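Local coordinates for protein TetR-family transcriptional regulator (Pectobacterium atrosepticum, PDB 2HYT) that probably binds DNA at cis-regulatory sites and controls transcription as a dimeric helix-turn-helix regulator of the TetR family, at residues R22-E27 with D36-Q41; L59-V64 with A115-A120; E98-P103 with F166-G171; Y158-E163 with A183-L188. One frame throughout, in Å; residues are numbered along the deposited sequence.

Interaction 1 of 4, residues R22-E27 with D36-Q41; sequences RKVFSE and DDLTAQ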
loop_
_atom_site.group_PDB
_atom_site.type_symbol
_atom_site.label_atom_id
_atom_site.label_comp_id
_atom_site.label_asym_id
_atom_site.label_seq_id
_atom_site.Cartn_x
_atom_site.Cartn_y
_atom_site.Cartn_z
ATOM N N ARG A 22 11.680 -7.527 20.415
ATOM C CA ARG A 22 10.723 -8.408 19.751
ATOM C C ARG A 22 10.052 -9.362 20.713
ATOM O O ARG A 22 8.830 -9.590 20.638
ATOM C CB ARG A 22 11.417 -9.194 18.628
ATOM C CG ARG A 22 11.638 -8.354 17.420
ATOM C CD ARG A 22 12.394 -9.120 16.335
ATOM N NE ARG A 22 11.592 -10.168 15.706
ATOM C CZ ARG A 22 12.060 -10.952 14.739
ATOM N NH1 ARG A 22 13.322 -10.838 14.341
ATOM N NH2 ARG A 22 11.296 -11.865 14.179
ATOM N N LYS A 23 10.819 -9.930 21.630
ATOM C CA LYS A 23 10.253 -10.893 22.584
ATOM C C LYS A 23 9.255 -10.203 23.507
ATOM O O LYS A 23 8.150 -10.704 23.717
ATOM C CB LYS A 23 11.355 -11.528 23.396
ATOM C CG LYS A 23 10.901 -12.618 24.342
ATOM C CD LYS A 23 12.133 -13.352 24.910
ATOM C CE LYS A 23 11.758 -14.665 25.559
ATOM N NZ LYS A 23 11.468 -15.719 24.533
ATOM N N VAL A 24 9.628 -9.036 24.023
ATOM C CA VAL A 24 8.735 -8.289 24.946
ATOM C C VAL A 24 7.484 -7.781 24.239
ATOM O O VAL A 24 6.368 -7.945 24.763
ATOM C CB VAL A 24 9.500 -7.179 25.703
ATOM C CG1 VAL A 24 8.562 -6.331 26.558
ATOM C CG2 VAL A 24 10.587 -7.837 26.556
ATOM N N PHE A 25 7.639 -7.238 23.036
ATOM C CA PHE A 25 6.488 -6.733 22.315
ATOM C C PHE A 25 5.520 -7.908 22.029
ATOM O O PHE A 25 4.292 -7.712 21.951
ATOM C CB PHE A 25 6.871 -6.042 21.002
ATOM C CG PHE A 25 7.563 -4.704 21.153
ATOM C CD1 PHE A 25 7.270 -3.830 22.204
ATOM C CD2 PHE A 25 8.460 -4.281 20.175
ATOM C CE1 PHE A 25 7.878 -2.578 22.295
ATOM C CE2 PHE A 25 9.080 -3.039 20.261
ATOM C CZ PHE A 25 8.796 -2.193 21.329
ATOM N N SER A 26 6.067 -9.122 21.841
ATOM C CA SER A 26 5.229 -10.295 21.597
ATOM C C SER A 26 4.421 -10.650 22.812
ATOM O O SER A 26 3.253 -10.960 22.710
ATOM C CB SER A 26 6.069 -11.512 21.179
ATOM O OG SER A 26 5.233 -12.666 21.000
ATOM N N GLU A 27 5.047 -10.628 23.974
ATOM C CA GLU A 27 4.368 -10.991 25.199
ATOM C C GLU A 27 3.368 -9.929 25.629
ATOM O O GLU A 27 2.270 -10.252 26.100
ATOM C CB GLU A 27 5.394 -11.225 26.329
ATOM C CG GLU A 27 6.131 -12.548 26.205
ATOM N N ASP A 36 10.525 2.658 28.791
ATOM C CA ASP A 36 10.836 2.347 30.177
ATOM C C ASP A 36 10.318 0.971 30.596
ATOM O O ASP A 36 10.956 0.293 31.420
ATOM C CB ASP A 36 10.292 3.420 31.138
ATOM C CG ASP A 36 11.031 4.764 31.017
ATOM O OD1 ASP A 36 12.051 4.883 30.304
ATOM O OD2 ASP A 36 10.572 5.712 31.692
ATOM N N ASP A 37 9.142 0.569 30.084
ATOM C CA ASP A 37 8.604 -0.762 30.403
ATOM C C ASP A 37 9.587 -1.828 29.898
ATOM O O ASP A 37 9.883 -2.810 30.602
ATOM C CB ASP A 37 7.242 -1.023 29.768
ATOM C CG ASP A 37 6.105 -0.203 30.377
ATOM O OD1 ASP A 37 6.185 0.196 31.565
ATOM O OD2 ASP A 37 5.117 0.041 29.639
ATOM N N LEU A 38 10.066 -1.631 28.676
ATOM C CA LEU A 38 10.943 -2.626 28.040
ATOM C C LEU A 38 12.236 -2.698 28.813
ATOM O O LEU A 38 12.750 -3.788 29.093
ATOM C CB LEU A 38 11.178 -2.223 26.585
ATOM C CG LEU A 38 11.965 -3.148 25.695
ATOM C CD1 LEU A 38 11.679 -4.594 25.888
ATOM C CD2 LEU A 38 11.641 -2.668 24.257
ATOM N N THR A 39 12.759 -1.526 29.185
ATOM C CA THR A 39 13.967 -1.441 30.000
ATOM C C THR A 39 13.818 -2.222 31.312
ATOM O O THR A 39 14.636 -3.033 31.689
ATOM C CB THR A 39 14.312 0.036 30.243
ATOM O OG1 THR A 39 14.615 0.648 28.966
ATOM C CG2 THR A 39 15.487 0.181 31.273
ATOM N N ALA A 40 12.701 -2.018 31.981
ATOM C CA ALA A 40 12.446 -2.723 33.229
ATOM C C ALA A 40 12.294 -4.242 33.026
ATOM O O ALA A 40 12.913 -5.021 33.752
ATOM C CB ALA A 40 11.171 -2.117 33.925
ATOM N N GLN A 41 11.472 -4.654 32.040
ATOM C CA GLN A 41 11.127 -6.043 31.823
ATOM C C GLN A 41 12.322 -6.863 31.396
ATOM O O GLN A 41 12.454 -8.038 31.805
ATOM C CB GLN A 41 9.968 -6.160 30.827
ATOM C CG GLN A 41 8.695 -5.612 31.459
ATOM C CD GLN A 41 7.504 -5.565 30.508
ATOM O OE1 GLN A 41 7.297 -6.490 29.716
ATOM N NE2 GLN A 41 6.680 -4.508 30.626
#

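Interaction 2 of 4, residues L59-V64 with A115-A120; sequences LLAAVV and AVLGGA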
loop_
_atom_site.group_PDB
_atom_site.type_symbol
_atom_site.label_atom_id
_atom_site.label_comp_id
_atom_site.label_asym_id
_atom_site.label_seq_id
_atom_site.Cartn_x
_atom_site.Cartn_y
_atom_site.Cartn_z
ATOM N N LEU A 59 12.888 2.212 17.149
ATOM C CA LEU A 59 12.968 0.815 17.555
ATOM C C LEU A 59 12.018 -0.027 16.704
ATOM O O LEU A 59 12.409 -1.075 16.147
ATOM C CB LEU A 59 12.666 0.688 19.032
ATOM C CG LEU A 59 12.674 -0.743 19.585
ATOM C CD1 LEU A 59 13.934 -1.558 19.213
ATOM C CD2 LEU A 59 12.437 -0.676 21.156
ATOM N N LEU A 60 10.772 0.433 16.604
ATOM C CA LEU A 60 9.793 -0.278 15.786
ATOM C C LEU A 60 10.308 -0.450 14.344
ATOM O O LEU A 60 10.220 -1.544 13.766
ATOM C CB LEU A 60 8.440 0.416 15.763
ATOM C CG LEU A 60 7.346 -0.302 14.960
ATOM C CD1 LEU A 60 7.027 -1.708 15.487
ATOM C CD2 LEU A 60 6.087 0.597 14.868
ATOM N N ALA A 61 10.856 0.608 13.750
ATOM C CA ALA A 61 11.373 0.505 12.375
ATOM C C ALA A 61 12.458 -0.538 12.271
ATOM O O ALA A 61 12.503 -1.350 11.311
ATOM C CB ALA A 61 11.844 1.874 11.869
ATOM N N ALA A 62 13.303 -0.603 13.298
ATOM C CA ALA A 62 14.407 -1.523 13.283
ATOM C C ALA A 62 13.922 -2.973 13.397
ATOM O O ALA A 62 14.483 -3.860 12.803
ATOM C CB ALA A 62 15.421 -1.182 14.398
ATOM N N VAL A 63 12.926 -3.201 14.248
ATOM C CA VAL A 63 12.266 -4.497 14.396
ATOM C C VAL A 63 11.634 -4.904 13.074
ATOM O O VAL A 63 11.812 -6.047 12.626
ATOM C CB VAL A 63 11.224 -4.439 15.499
ATOM C CG1 VAL A 63 10.286 -5.630 15.432
ATOM C CG2 VAL A 63 11.930 -4.320 16.914
ATOM N N VAL A 64 10.896 -3.979 12.460
ATOM C CA VAL A 64 10.255 -4.254 11.154
ATOM C C VAL A 64 11.287 -4.653 10.075
ATOM O O VAL A 64 11.077 -5.644 9.358
ATOM C CB VAL A 64 9.396 -3.074 10.702
ATOM C CG1 VAL A 64 9.043 -3.183 9.237
ATOM C CG2 VAL A 64 8.131 -2.960 11.597
ATOM N N ALA A 115 -0.013 1.610 11.502
ATOM C CA ALA A 115 -0.547 2.808 12.159
ATOM C C ALA A 115 0.538 3.823 12.506
ATOM O O ALA A 115 0.337 5.034 12.404
ATOM C CB ALA A 115 -1.262 2.398 13.477
ATOM N N VAL A 116 1.704 3.324 12.913
ATOM C CA VAL A 116 2.770 4.178 13.467
ATOM C C VAL A 116 3.734 4.710 12.411
ATOM O O VAL A 116 4.175 5.886 12.474
ATOM C CB VAL A 116 3.564 3.406 14.541
ATOM C CG1 VAL A 116 4.812 4.172 15.007
ATOM C CG2 VAL A 116 2.669 3.105 15.776
ATOM N N LEU A 117 4.097 3.865 11.462
ATOM C CA LEU A 117 5.102 4.213 10.460
ATOM C C LEU A 117 4.501 4.445 9.080
ATOM O O LEU A 117 5.228 4.881 8.191
ATOM C CB LEU A 117 6.191 3.151 10.356
ATOM C CG LEU A 117 6.933 2.796 11.641
ATOM C CD1 LEU A 117 7.845 1.590 11.347
ATOM C CD2 LEU A 117 7.681 3.980 12.181
ATOM N N GLY A 118 3.207 4.194 8.919
ATOM C CA GLY A 118 2.551 4.305 7.622
ATOM C C GLY A 118 2.771 3.120 6.714
ATOM O O GLY A 118 2.740 3.241 5.482
ATOM N N GLY A 119 2.956 1.940 7.282
ATOM C CA GLY A 119 3.203 0.749 6.488
ATOM C C GLY A 119 4.630 0.622 5.994
ATOM O O GLY A 119 5.539 1.252 6.538
ATOM N N ALA A 120 4.834 -0.215 4.981
ATOM C CA ALA A 120 6.156 -0.494 4.475
ATOM C C ALA A 120 6.741 0.762 3.851
ATOM O O ALA A 120 6.026 1.518 3.184
ATOM C CB ALA A 120 6.098 -1.607 3.428
#

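Interaction 3 of 4, residues E98-P103 with F166-G171; sequences EMALEP and FWIAEG. With EDO (1,2-ethanediol), chain C; EDO (1,2-ethanediol), chain E.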
loop_
_atom_site.group_PDB
_atom_site.type_symbol
_atom_site.label_atom_id
_atom_site.label_comp_id
_atom_site.label_asym_id
_atom_site.label_seq_id
_atom_site.Cartn_x
_atom_site.Cartn_y
_atom_site.Cartn_z
ATOM N N GLU A 98 -0.905 -16.048 4.327
ATOM C CA GLU A 98 -0.891 -16.922 5.526
ATOM C C GLU A 98 -0.073 -16.286 6.658
ATOM O O GLU A 98 -0.436 -16.415 7.838
ATOM C CB GLU A 98 -0.334 -18.297 5.179
ATOM C CG GLU A 98 -1.276 -19.087 4.328
ATOM C CD GLU A 98 -0.672 -20.325 3.682
ATOM O OE1 GLU A 98 0.570 -20.509 3.686
ATOM O OE2 GLU A 98 -1.486 -21.113 3.148
HETATM N N MSE A 99 0.986 -15.554 6.312
HETATM C CA MSE A 99 1.778 -14.832 7.303
HETATM C C MSE A 99 0.997 -13.778 8.059
HETATM O O MSE A 99 1.364 -13.431 9.192
HETATM C CB MSE A 99 2.953 -14.190 6.622
HETATM C CG MSE A 99 4.008 -15.106 6.388
HETATM SE SE MSE A 99 5.417 -14.268 5.238
HETATM C CE MSE A 99 6.524 -15.779 5.274
ATOM N N ALA A 100 -0.106 -13.280 7.488
ATOM C CA ALA A 100 -0.922 -12.256 8.147
ATOM C C ALA A 100 -1.618 -12.772 9.409
ATOM O O ALA A 100 -2.174 -11.977 10.163
ATOM C CB ALA A 100 -1.962 -11.700 7.199
ATOM N N LEU A 101 -1.634 -14.083 9.604
ATOM C CA LEU A 101 -2.213 -14.661 10.833
ATOM C C LEU A 101 -1.149 -15.060 11.845
ATOM O O LEU A 101 -1.486 -15.503 12.953
ATOM C CB LEU A 101 -3.084 -15.856 10.506
ATOM C CG LEU A 101 -4.311 -15.574 9.611
ATOM C CD1 LEU A 101 -5.191 -16.848 9.478
ATOM C CD2 LEU A 101 -5.124 -14.379 10.117
ATOM N N GLU A 102 0.130 -14.935 11.508
ATOM C CA GLU A 102 1.171 -15.223 12.488
ATOM C C GLU A 102 1.230 -14.062 13.465
ATOM O O GLU A 102 1.280 -12.902 13.063
ATOM C CB GLU A 102 2.532 -15.420 11.785
ATOM C CG GLU A 102 2.506 -16.586 10.811
ATOM C CD GLU A 102 3.835 -16.857 10.152
ATOM O OE1 GLU A 102 4.842 -16.171 10.501
ATOM O OE2 GLU A 102 3.886 -17.780 9.289
ATOM N N PRO A 103 1.195 -14.344 14.771
ATOM C CA PRO A 103 1.059 -13.205 15.703
ATOM C C PRO A 103 2.050 -12.050 15.552
ATOM O O PRO A 103 1.641 -10.884 15.654
ATOM C CB PRO A 103 1.161 -13.879 17.091
ATOM C CG PRO A 103 0.719 -15.221 16.862
ATOM C CD PRO A 103 1.129 -15.631 15.469
ATOM N N PHE A 166 -3.172 -6.740 4.904
ATOM C CA PHE A 166 -3.770 -5.738 5.803
ATOM C C PHE A 166 -5.204 -6.077 6.138
ATOM O O PHE A 166 -5.602 -6.029 7.324
ATOM C CB PHE A 166 -3.747 -4.347 5.185
ATOM C CG PHE A 166 -2.401 -3.678 5.207
ATOM C CD1 PHE A 166 -1.604 -3.687 6.355
ATOM C CD2 PHE A 166 -1.975 -2.919 4.123
ATOM C CE1 PHE A 166 -0.379 -3.021 6.360
ATOM C CE2 PHE A 166 -0.738 -2.274 4.139
ATOM C CZ PHE A 166 0.033 -2.311 5.282
ATOM N N TRP A 167 -5.949 -6.432 5.108
ATOM C CA TRP A 167 -7.373 -6.730 5.206
ATOM C C TRP A 167 -7.539 -7.943 6.113
ATOM O O TRP A 167 -8.331 -7.937 7.069
ATOM C CB TRP A 167 -7.959 -6.958 3.817
ATOM C CG TRP A 167 -9.377 -7.315 3.834
ATOM C CD1 TRP A 167 -10.435 -6.499 4.134
ATOM C CD2 TRP A 167 -9.939 -8.615 3.569
ATOM N NE1 TRP A 167 -11.606 -7.193 4.044
ATOM C CE2 TRP A 167 -11.331 -8.495 3.705
ATOM C CE3 TRP A 167 -9.402 -9.849 3.203
ATOM C CZ2 TRP A 167 -12.177 -9.556 3.521
ATOM C CZ3 TRP A 167 -10.263 -10.909 3.009
ATOM C CH2 TRP A 167 -11.619 -10.767 3.212
ATOM N N ILE A 168 -6.746 -8.974 5.891
ATOM C CA ILE A 168 -6.866 -10.177 6.733
ATOM C C ILE A 168 -6.571 -9.819 8.194
ATOM O O ILE A 168 -7.259 -10.304 9.111
ATOM C CB ILE A 168 -5.918 -11.283 6.248
ATOM C CG1 ILE A 168 -6.383 -11.827 4.909
ATOM C CG2 ILE A 168 -5.794 -12.396 7.270
ATOM C CD1 ILE A 168 -5.330 -12.588 4.080
ATOM N N ALA A 169 -5.583 -8.963 8.408
ATOM C CA ALA A 169 -5.145 -8.578 9.757
ATOM C C ALA A 169 -6.131 -7.618 10.453
ATOM O O ALA A 169 -6.032 -7.451 11.663
ATOM C CB ALA A 169 -3.704 -8.011 9.713
ATOM N N GLU A 170 -7.067 -7.023 9.698
ATOM C CA GLU A 170 -8.158 -6.138 10.215
ATOM C C GLU A 170 -9.337 -6.930 10.793
ATOM O O GLU A 170 -10.138 -6.381 11.574
ATOM C CB GLU A 170 -8.770 -5.301 9.089
ATOM C CG GLU A 170 -7.992 -4.081 8.709
ATOM C CD GLU A 170 -8.454 -3.430 7.407
ATOM O OE1 GLU A 170 -9.366 -3.921 6.702
ATOM O OE2 GLU A 170 -7.880 -2.401 7.076
ATOM N N GLY A 171 -9.509 -8.169 10.334
ATOM C CA GLY A 171 -10.633 -8.980 10.766
ATOM C C GLY A 171 -10.548 -9.348 12.248
ATOM O O GLY A 171 -9.459 -9.489 12.834
HETATM C C1 EDO C . -8.785 -3.147 2.986
HETATM O O1 EDO C . -9.863 -3.133 3.930
HETATM C C2 EDO C . -7.498 -3.067 3.797
HETATM O O2 EDO C . -7.488 -1.878 4.591
HETATM C C1 EDO E . 4.497 -19.235 5.784
HETATM O O1 EDO E . 5.386 -20.047 4.999
HETATM C C2 EDO E . 3.057 -19.293 5.331
HETATM O O2 EDO E . 2.374 -20.334 6.046
#

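Interaction 4 of 4, residues Y158-E163 with A183-L188; sequences YGSLAE and AALELL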
loop_
_atom_site.group_PDB
_atom_site.type_symbol
_atom_site.label_atom_id
_atom_site.label_comp_id
_atom_site.label_asym_id
_atom_site.label_seq_id
_atom_site.Cartn_x
_atom_site.Cartn_y
_atom_site.Cartn_z
ATOM N N TYR A 158 2.580 -7.780 -5.915
ATOM C CA TYR A 158 3.003 -7.363 -4.576
ATOM C C TYR A 158 1.920 -6.460 -3.945
ATOM O O TYR A 158 1.514 -6.651 -2.776
ATOM C CB TYR A 158 4.398 -6.691 -4.581
ATOM C CG TYR A 158 4.612 -5.953 -3.266
ATOM C CD1 TYR A 158 4.876 -6.671 -2.099
ATOM C CD2 TYR A 158 4.481 -4.611 -3.166
ATOM C CE1 TYR A 158 5.001 -6.036 -0.882
ATOM C CE2 TYR A 158 4.596 -3.958 -1.956
ATOM C CZ TYR A 158 4.911 -4.680 -0.823
ATOM O OH TYR A 158 5.047 -4.022 0.375
ATOM N N GLY A 159 1.387 -5.469 -4.704
ATOM C CA GLY A 159 0.363 -4.574 -4.177
ATOM C C GLY A 159 -0.876 -5.325 -3.727
ATOM O O GLY A 159 -1.449 -5.054 -2.671
ATOM N N SER A 160 -1.294 -6.302 -4.522
ATOM C CA SER A 160 -2.496 -7.063 -4.173
ATOM C C SER A 160 -2.297 -7.788 -2.846
ATOM O O SER A 160 -3.180 -7.795 -1.974
ATOM C CB SER A 160 -2.851 -8.039 -5.290
ATOM O OG SER A 160 -2.002 -9.183 -5.381
ATOM N N LEU A 161 -1.125 -8.389 -2.711
ATOM C CA LEU A 161 -0.823 -9.229 -1.549
ATOM C C LEU A 161 -0.690 -8.376 -0.312
ATOM O O LEU A 161 -1.186 -8.732 0.738
ATOM C CB LEU A 161 0.459 -10.008 -1.780
ATOM C CG LEU A 161 0.423 -11.051 -2.889
ATOM C CD1 LEU A 161 1.845 -11.672 -3.088
ATOM C CD2 LEU A 161 -0.583 -12.137 -2.582
ATOM N N ALA A 162 0.007 -7.239 -0.430
ATOM C CA ALA A 162 0.203 -6.344 0.684
ATOM C C ALA A 162 -1.126 -5.835 1.203
ATOM O O ALA A 162 -1.380 -5.815 2.422
ATOM C CB ALA A 162 1.092 -5.173 0.236
ATOM N N GLU A 163 -2.034 -5.479 0.299
ATOM C CA GLU A 163 -3.321 -4.958 0.742
ATOM C C GLU A 163 -4.209 -6.050 1.354
ATOM O O GLU A 163 -4.884 -5.832 2.381
ATOM C CB GLU A 163 -4.068 -4.306 -0.436
ATOM C CG GLU A 163 -5.157 -3.372 -0.023
ATOM C CD GLU A 163 -4.624 -2.132 0.725
ATOM O OE1 GLU A 163 -3.390 -1.831 0.668
ATOM O OE2 GLU A 163 -5.453 -1.498 1.409
ATOM N N ALA A 183 -8.764 -17.635 -1.934
ATOM C CA ALA A 183 -9.642 -18.039 -3.047
ATOM C C ALA A 183 -9.722 -16.937 -4.087
ATOM O O ALA A 183 -9.739 -17.214 -5.271
ATOM C CB ALA A 183 -11.039 -18.410 -2.550
ATOM N N ALA A 184 -9.834 -15.683 -3.648
ATOM C CA ALA A 184 -9.930 -14.563 -4.605
ATOM C C ALA A 184 -8.587 -14.427 -5.359
ATOM O O ALA A 184 -8.541 -14.208 -6.563
ATOM C CB ALA A 184 -10.274 -13.288 -3.867
ATOM N N LEU A 185 -7.493 -14.541 -4.613
ATOM C CA LEU A 185 -6.154 -14.452 -5.205
ATOM C C LEU A 185 -5.995 -15.434 -6.376
ATOM O O LEU A 185 -5.422 -15.104 -7.432
ATOM C CB LEU A 185 -5.113 -14.723 -4.136
ATOM C CG LEU A 185 -3.660 -14.806 -4.597
ATOM C CD1 LEU A 185 -3.155 -13.451 -5.121
ATOM C CD2 LEU A 185 -2.802 -15.295 -3.411
ATOM N N GLU A 186 -6.477 -16.650 -6.179
ATOM C CA GLU A 186 -6.354 -17.683 -7.205
ATOM C C GLU A 186 -7.016 -17.253 -8.521
ATOM O O GLU A 186 -6.515 -17.557 -9.595
ATOM C CB GLU A 186 -6.911 -19.032 -6.733
ATOM C CG GLU A 186 -6.176 -19.653 -5.548
ATOM C CD GLU A 186 -4.780 -20.202 -5.850
ATOM O OE1 GLU A 186 -4.170 -19.924 -6.918
ATOM O OE2 GLU A 186 -4.276 -20.918 -4.953
ATOM N N LEU A 187 -8.145 -16.532 -8.454
ATOM C CA LEU A 187 -8.789 -16.016 -9.654
ATOM C C LEU A 187 -7.945 -14.959 -10.335
ATOM O O LEU A 187 -7.875 -14.883 -11.556
ATOM C CB LEU A 187 -10.148 -15.381 -9.321
ATOM C CG LEU A 187 -11.204 -16.331 -8.816
ATOM C CD1 LEU A 187 -12.420 -15.430 -8.489
ATOM C CD2 LEU A 187 -11.543 -17.419 -9.869
ATOM N N LEU A 188 -7.326 -14.089 -9.552
ATOM C CA LEU A 188 -6.420 -13.119 -10.177
ATOM C C LEU A 188 -5.205 -13.766 -10.815
ATOM O O LEU A 188 -4.738 -13.360 -11.888
ATOM C CB LEU A 188 -5.913 -12.113 -9.173
ATOM C CG LEU A 188 -6.786 -10.922 -8.835
ATOM C CD1 LEU A 188 -5.982 -10.060 -7.902
ATOM C CD2 LEU A 188 -7.228 -10.146 -10.092
#

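Interaction 1 of 4, residues R22-E27 with D36-Q41
V24 on helix 7-28 and L38 on helix 35-42 meet where the first helix of a TetR-type DNA-binding domain packs against the opening helix of the predicted helix-turn-helix motif. The two segments are strongly crossed, at 107° between their N-to-C directions, with axes 10.5 Å apart at closest approach. L38 spans the gap: with CG anti to its backbone N (chi1 -175°), its two methyls go to different neighbours. CD1 enters the fork of V24, roughly beyond the end of that residue's CA-CB bond, and lies 3.4 Å from V24 CB, tighter than usual for two carbons. The same L38 CD1 is 3.5 Å from V24 CG2 and 3.6 Å from V24 CG1, so the methyl is wedged evenly between the two branches. The other methyl, L38 CD2, reaches F25 CZ at 4.1 Å; these side chains cross at about a right angle, and the methyl meets the ring obliquely. F25 also makes an edge-to-face stack with Y30, while L59 of helix 56-81 touches both F25 and L38 and extends the apolar core. At the margin Q41, extended beyond CG (chi2 175°), crosses V24 at a slant and brings its amide oxygen OE1 to 3.4 Å from V24 CG1.

Interaction 2 of 4, residues L59-V64 with A115-A120
The carbonyl O of L60 takes the backbone N of V64 at 2.8 Å, an ordinary turn of helix 56-81, and from this turn the L60 side chain projects at the end of helix 103-117. All that crosses between the segments is apolar. A trans first torsion in L60 (chi1 -178°) carries its methyl CD2 up to V116, where it lies 3.8 Å from both V116 CB and V116 CG1. L117 comes in the opposite sense: it and L60 slide past each other, leaving L60 CD2 4.0 Å from L117 CG. Beyond this overlap L117 CD1 rests on the helix backbone itself, 3.8 Å from A61 CA, and also near A61 CB at 4.0 Å. The small A61 side chain probably permits this close approach. G118 is the first residue to depart from helical backbone angles; it and G119 both have positive phi, and the G119 backbone is hydrogen-bonded back to A113. Y30 touches both L60 and V116 and so borders the contact on the side of the DNA-binding helices. The arrangement is characteristic of the TetR fold, in which a long helix runs out of the DNA-binding domain and packs on the C-terminal helical domain.

Interaction 3 of 4, residues E98-P103 with F166-G171
A100 and L101 carry the chain past I168 and A169 in the short connection between helix 85-98 and helix 103-117. At its start the CB of E98 points away from helix 150-170; E98 OE1 accepts a hydrogen bond of 3.0 Å from O2 of a 1,2-ethanediol (chain E), probably left by the crystallisation liquor. M99, a selenomethionine, turns instead into the core, against M71 and L75 of helix 56-81. A100 faces the partner helix, and its CB lies 3.9 Å from I168 CG2. L101 follows with CG anti to its carbonyl carbon (chi1 -62°), an orientation that swings the end of the side chain back across I168 at about a right angle; L101 CD2 meets I168 CG2 at 3.5 Å. That one I168 methyl thus serves both residues. E102 is the N-cap residue of helix 103-117, and its carboxylate forms a salt bridge with R74. Along the second segment, E170 holds another 1,2-ethanediol (chain C) through both carboxylate oxygens: OE1 accepts O1 at 2.9 Å and OE2 accepts O2 at 2.6 Å. The same OE2 is bridged to R114 and to R126 of the second subunit, so this end of helix 150-170 reaches the dimer interface typical of the C-terminal domain. The contact itself is made chiefly by methyl groups: no hydrogen bond crosses it, and A100 O, 4.3 Å from A169 CB, is buried without a polar partner, which probably carries some electrostatic cost.

Interaction 4 of 4, residues Y158-E163 with A183-L188
Apolar contact between L161 and L185 joins helix 150-170 to helix 174-190. L161 sends one methyl across, its CD2 lying 3.8 Å from L185 CD1 and 3.9 Å from L185 CD2, so that it sits almost evenly against the branched end of its partner; the two side chains cross at about a right angle. C93 of helix 85-98 touches both leucines, and Y96 adds to the packing on L161, whose side chain also lies about 4 Å from a bound 1,2-ethanediol. Helices 150-170 and 174-190 form a helical hairpin, the pair which in TetR-family proteins associates with its counterpart in a four-helix dimer bundle. Here A184 packs on L156 of the second subunit and L188 on L192 of that subunit. No hydrogen bond crosses between the segments; the polar side chains have partners elsewhere. The CB of S160 is turned toward the partner helix, and OG is its nearest atom to L185 CD1, at 4.4 Å, while the hydrogen bond of OG goes to the carbonyl O of I157. E186, farther round its helix, forms salt bridges with R90 through OE1 and with R94 through OE2. Within helix 150-170, A162 CB stands 3.9 Å above one face of the Y158 ring, offset toward its rim.

The four contacts run from the DNA-binding end of the subunit to its dimer interface. Interactions 1 and 2 have centres 16 Å apart and share a core: L59 CD2 lies 3.8 Å from L38 CD2 and 3.9 Å from F25 CZ, while R22 packs on V63. Interactions 2 and 3 flank helix 103-117 at its two ends, with nearest atoms about 5 Å apart. Interactions 3 and 4, 13 Å between centres, both use helix 150-170, through 166-171 and 158-163 respectively, and both touch the second subunit. A120 CB and Y158 OH, 4.0 Å apart, join interactions 2 and 4 directly. Interaction 1 is farthest from interaction 4, at 34 Å between centres.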